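Long-range contact in hemolysin (Xylella fastidiosa, PDB 2OAI), which is probably a membrane protein of the CorC/HlyC family that may bind flavin adenine dinucleotide and whose transporter-associated domain, the part crystallised here, binds calcium: residues M53-V64 / I75-I85. Sequence-based numbering, arbitrary orientation.
Sequences MCISYFGRIPHV and IEIVDLDGARI. With CA (calcium ion), chain C; CA (calcium ion), chain B; CA (calcium ion), chain D; EDO (1,2-ethanediol), chain E.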
# COMPACT_ATOMS: atom_id res chain seq x y z
N MSE A 53 16.51 -2.09 4.39
CA MSE A 53 16.76 -0.82 5.02
C MSE A 53 15.73 -0.54 6.12
O MSE A 53 16.07 -0.03 7.19
CB MSE A 53 16.74 0.32 4.01
CG MSE A 53 16.95 1.63 4.70
SE MSE A 53 17.39 3.08 3.49
CE MSE A 53 15.79 3.34 2.73
N CYS A 54 14.47 -0.89 5.84
CA CYS A 54 13.43 -0.78 6.86
C CYS A 54 13.72 -1.60 8.11
O CYS A 54 13.59 -1.10 9.22
CB CYS A 54 12.07 -1.17 6.29
SG CYS A 54 11.51 -0.02 5.02
N ILE A 55 14.10 -2.87 7.92
CA ILE A 55 14.33 -3.77 9.07
C ILE A 55 15.51 -3.21 9.88
O ILE A 55 15.49 -3.21 11.12
CB ILE A 55 14.60 -5.25 8.61
CG1 ILE A 55 13.35 -5.86 7.95
CG2 ILE A 55 15.16 -6.10 9.77
CD1 ILE A 55 12.15 -6.13 8.89
N SER A 56 16.52 -2.72 9.17
CA SER A 56 17.69 -2.14 9.80
C SER A 56 17.30 -0.94 10.66
O SER A 56 17.75 -0.82 11.80
CB SER A 56 18.71 -1.75 8.72
OG SER A 56 19.88 -1.24 9.30
N TYR A 57 16.43 -0.08 10.13
CA TYR A 57 16.01 1.12 10.85
C TYR A 57 15.18 0.79 12.09
O TYR A 57 15.48 1.31 13.16
CB TYR A 57 15.24 2.07 9.94
CG TYR A 57 14.72 3.28 10.69
CD1 TYR A 57 15.53 4.40 10.89
CD2 TYR A 57 13.42 3.30 11.22
CE1 TYR A 57 15.06 5.51 11.59
CE2 TYR A 57 12.95 4.40 11.93
CZ TYR A 57 13.77 5.50 12.10
OH TYR A 57 13.31 6.60 12.79
N PHE A 58 14.15 -0.05 11.94
CA PHE A 58 13.26 -0.36 13.05
C PHE A 58 13.84 -1.37 14.04
O PHE A 58 13.48 -1.36 15.22
CB PHE A 58 11.89 -0.82 12.57
CG PHE A 58 11.12 0.26 11.86
CD1 PHE A 58 10.54 1.30 12.58
CD2 PHE A 58 10.96 0.22 10.47
CE1 PHE A 58 9.82 2.32 11.90
CE2 PHE A 58 10.23 1.22 9.79
CZ PHE A 58 9.67 2.28 10.52
N GLY A 59 14.73 -2.23 13.56
CA GLY A 59 15.31 -3.29 14.39
C GLY A 59 14.28 -4.33 14.78
O GLY A 59 14.40 -4.97 15.83
N ARG A 60 13.25 -4.45 13.94
CA ARG A 60 12.13 -5.39 14.07
C ARG A 60 11.32 -5.29 12.78
O ARG A 60 11.59 -4.42 11.94
CB ARG A 60 11.22 -5.04 15.27
CG ARG A 60 10.77 -3.59 15.27
CD ARG A 60 9.94 -3.18 16.50
NE ARG A 60 9.79 -1.72 16.48
CZ ARG A 60 8.85 -1.07 15.78
NH1 ARG A 60 8.83 0.25 15.80
NH2 ARG A 60 7.93 -1.73 15.10
N ILE A 61 10.35 -6.17 12.61
CA ILE A 61 9.42 -6.08 11.49
C ILE A 61 8.37 -5.01 11.82
O ILE A 61 7.56 -5.20 12.72
CB ILE A 61 8.71 -7.41 11.20
CG1 ILE A 61 9.75 -8.53 10.98
CG2 ILE A 61 7.81 -7.25 9.96
CD1 ILE A 61 9.21 -9.94 11.15
N PRO A 62 8.37 -3.90 11.07
CA PRO A 62 7.49 -2.76 11.41
C PRO A 62 6.01 -3.06 11.16
O PRO A 62 5.69 -4.00 10.43
CB PRO A 62 7.99 -1.65 10.49
CG PRO A 62 8.50 -2.38 9.28
CD PRO A 62 9.16 -3.65 9.85
N HIS A 63 5.10 -2.32 11.81
CA HIS A 63 3.68 -2.45 11.53
C HIS A 63 3.40 -1.65 10.26
O HIS A 63 4.06 -0.62 9.98
CB HIS A 63 2.81 -1.81 12.63
CG HIS A 63 2.68 -2.61 13.88
ND1 HIS A 63 3.76 -3.01 14.63
CD2 HIS A 63 1.57 -3.01 14.56
CE1 HIS A 63 3.33 -3.67 15.70
NE2 HIS A 63 2.01 -3.67 15.69
N VAL A 64 2.38 -2.05 9.52
CA VAL A 64 1.88 -1.18 8.44
C VAL A 64 1.50 0.16 9.05
O VAL A 64 0.89 0.21 10.12
CB VAL A 64 0.66 -1.83 7.71
CG1 VAL A 64 -0.00 -0.84 6.76
CG2 VAL A 64 1.10 -3.11 6.96
N ILE A 75 9.35 7.28 4.06
CA ILE A 75 9.14 5.89 3.65
C ILE A 75 8.18 5.22 4.63
O ILE A 75 8.50 5.06 5.80
CB ILE A 75 10.47 5.11 3.65
CG1 ILE A 75 11.51 5.84 2.78
CG2 ILE A 75 10.25 3.66 3.15
CD1 ILE A 75 12.91 5.26 2.91
N GLU A 76 7.01 4.84 4.13
CA GLU A 76 5.94 4.32 4.97
C GLU A 76 5.63 2.88 4.59
O GLU A 76 5.55 2.57 3.40
CB GLU A 76 4.69 5.21 4.83
CG GLU A 76 3.50 4.65 5.64
CD GLU A 76 2.24 5.52 5.54
OE1 GLU A 76 2.28 6.61 4.89
OE2 GLU A 76 1.22 5.10 6.12
N ILE A 77 5.49 2.00 5.58
CA ILE A 77 5.17 0.61 5.30
C ILE A 77 3.70 0.56 4.91
O ILE A 77 2.87 1.02 5.68
CB ILE A 77 5.35 -0.26 6.59
CG1 ILE A 77 6.77 -0.06 7.16
CG2 ILE A 77 4.95 -1.75 6.32
CD1 ILE A 77 7.82 -0.35 6.22
N VAL A 78 3.37 0.02 3.74
CA VAL A 78 1.93 -0.03 3.41
C VAL A 78 1.36 -1.44 3.23
O VAL A 78 0.14 -1.61 3.30
CB VAL A 78 1.50 0.89 2.25
CG1 VAL A 78 1.75 2.39 2.58
CG2 VAL A 78 2.14 0.45 1.00
N ASP A 79 2.23 -2.44 3.06
CA ASP A 79 1.79 -3.83 3.06
C ASP A 79 2.84 -4.78 3.54
O ASP A 79 3.97 -4.69 3.11
CB ASP A 79 1.36 -4.30 1.67
CG ASP A 79 0.84 -5.73 1.69
OD1 ASP A 79 -0.15 -6.01 2.40
OD2 ASP A 79 1.41 -6.59 1.01
N LEU A 80 2.41 -5.70 4.42
CA LEU A 80 3.23 -6.86 4.82
C LEU A 80 2.61 -8.11 4.22
O LEU A 80 1.37 -8.19 4.07
CB LEU A 80 3.24 -6.98 6.34
CG LEU A 80 3.83 -5.81 7.16
CD1 LEU A 80 3.64 -6.08 8.65
CD2 LEU A 80 5.30 -5.63 6.83
N ASP A 81 3.44 -9.10 3.93
CA ASP A 81 2.93 -10.45 3.69
C ASP A 81 3.63 -11.31 4.68
O ASP A 81 4.79 -11.68 4.46
CB ASP A 81 3.19 -10.90 2.26
CG ASP A 81 2.48 -10.04 1.26
OD1 ASP A 81 1.34 -9.61 1.55
OD2 ASP A 81 3.03 -9.77 0.20
N GLY A 82 2.96 -11.57 5.81
CA GLY A 82 3.63 -12.25 6.92
C GLY A 82 4.78 -11.36 7.35
O GLY A 82 4.59 -10.19 7.64
N ALA A 83 5.99 -11.92 7.36
CA ALA A 83 7.18 -11.16 7.77
C ALA A 83 7.75 -10.25 6.67
O ALA A 83 8.58 -9.36 6.95
CB ALA A 83 8.26 -12.13 8.28
N ARG A 84 7.32 -10.46 5.43
CA ARG A 84 7.87 -9.72 4.29
C ARG A 84 7.32 -8.30 4.25
O ARG A 84 6.10 -8.10 4.31
CB ARG A 84 7.59 -10.44 2.97
CG ARG A 84 8.19 -9.74 1.73
CD ARG A 84 8.00 -10.58 0.46
NE ARG A 84 6.60 -10.61 0.02
CZ ARG A 84 6.05 -11.59 -0.70
NH1 ARG A 84 6.78 -12.65 -1.07
NH2 ARG A 84 4.77 -11.54 -1.04
N ILE A 85 8.21 -7.32 4.16
CA ILE A 85 7.80 -5.92 3.92
C ILE A 85 7.58 -5.83 2.42
O ILE A 85 8.54 -5.69 1.63
CB ILE A 85 8.85 -4.92 4.40
CG1 ILE A 85 9.13 -5.14 5.90
CG2 ILE A 85 8.41 -3.46 4.06
CD1 ILE A 85 10.24 -4.29 6.46
CA CA C . -0.44 -8.37 2.51
CA CA B . 1.51 -8.14 -0.29
CA CA D . 1.18 -8.12 -1.15
C1 EDO E . 8.39 -7.77 -1.24
O1 EDO E . 8.04 -7.92 -2.60
C2 EDO E . 9.73 -7.14 -0.97
O2 EDO E . 10.09 -7.37 0.40
O HOH W 1 -1.19 -8.66 4.92
O HOH W 2 -1.51 -10.59 2.28
O HOH W 3 -2.79 -7.69 2.58
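Pro-62 and Ile-85 meet where the loop after helix 50-58 runs over residues 75-85, and no hydrogen bond joins the two segments, so the contact rests on apolar packing. With CG1 turned beside its backbone N and the chain then extended (chi2 175°), Ile-85 places CD1 among Pro-62, Cys-54 and Ile-55: Pro-62 CD lies 3.6 Å from it, Cys-54 CB comes equally near from the helix, and the end of Ile-55 crosses it at a slant. Ile-77 is folded instead, both torsions near -55°, which lays CG1 and CD1 across the proline ring at roughly a right angle; CG1 is 3.6 Å from Pro-62 CG, while CD1 reaches on to the sulfur of Cys-54. Farther along the helix, Met-53, present as selenomethionine, bends at chi3 and brings CE tightly against Ile-75 CD1, at 3.5 Å.

Toward the other end, Val-64 divides its two methyls between the backbone and Leu-80. Its CG1 sits 3.5 Å from Val-78 O and close to Ile-77 O, whereas CG2 packs 3.8 Å from Leu-80 CG, the two side chains running past each other in opposite senses. Leu-80 CD1 also lies against Pro-62 O, and the CD1 methyl of Ile-61 rests on Ala-83 CB in the hairpin turn, 3.7 Å away.

Residues 79-81 also bind metal: Leu-80 packs its side chain on the loop while its carbonyl O holds a calcium ion at 2.4 Å, beside Asp-79 OD1 and Asp-81 OD1. Arg-84 NH2 forms a salt bridge to Asp-81 OD2 on its anti side (2.8 Å), which probably helps to hold the carboxylate in place for the metal, and Asp-86, from both subunits, joins the calcium cluster. The arrangement is thus a two-residue β-hairpin with a type II' turn (Asp-81 to Arg-84), packed against a helix-loop segment, at the intersubunit calcium site of this CorC_HlyC transporter-associated domain.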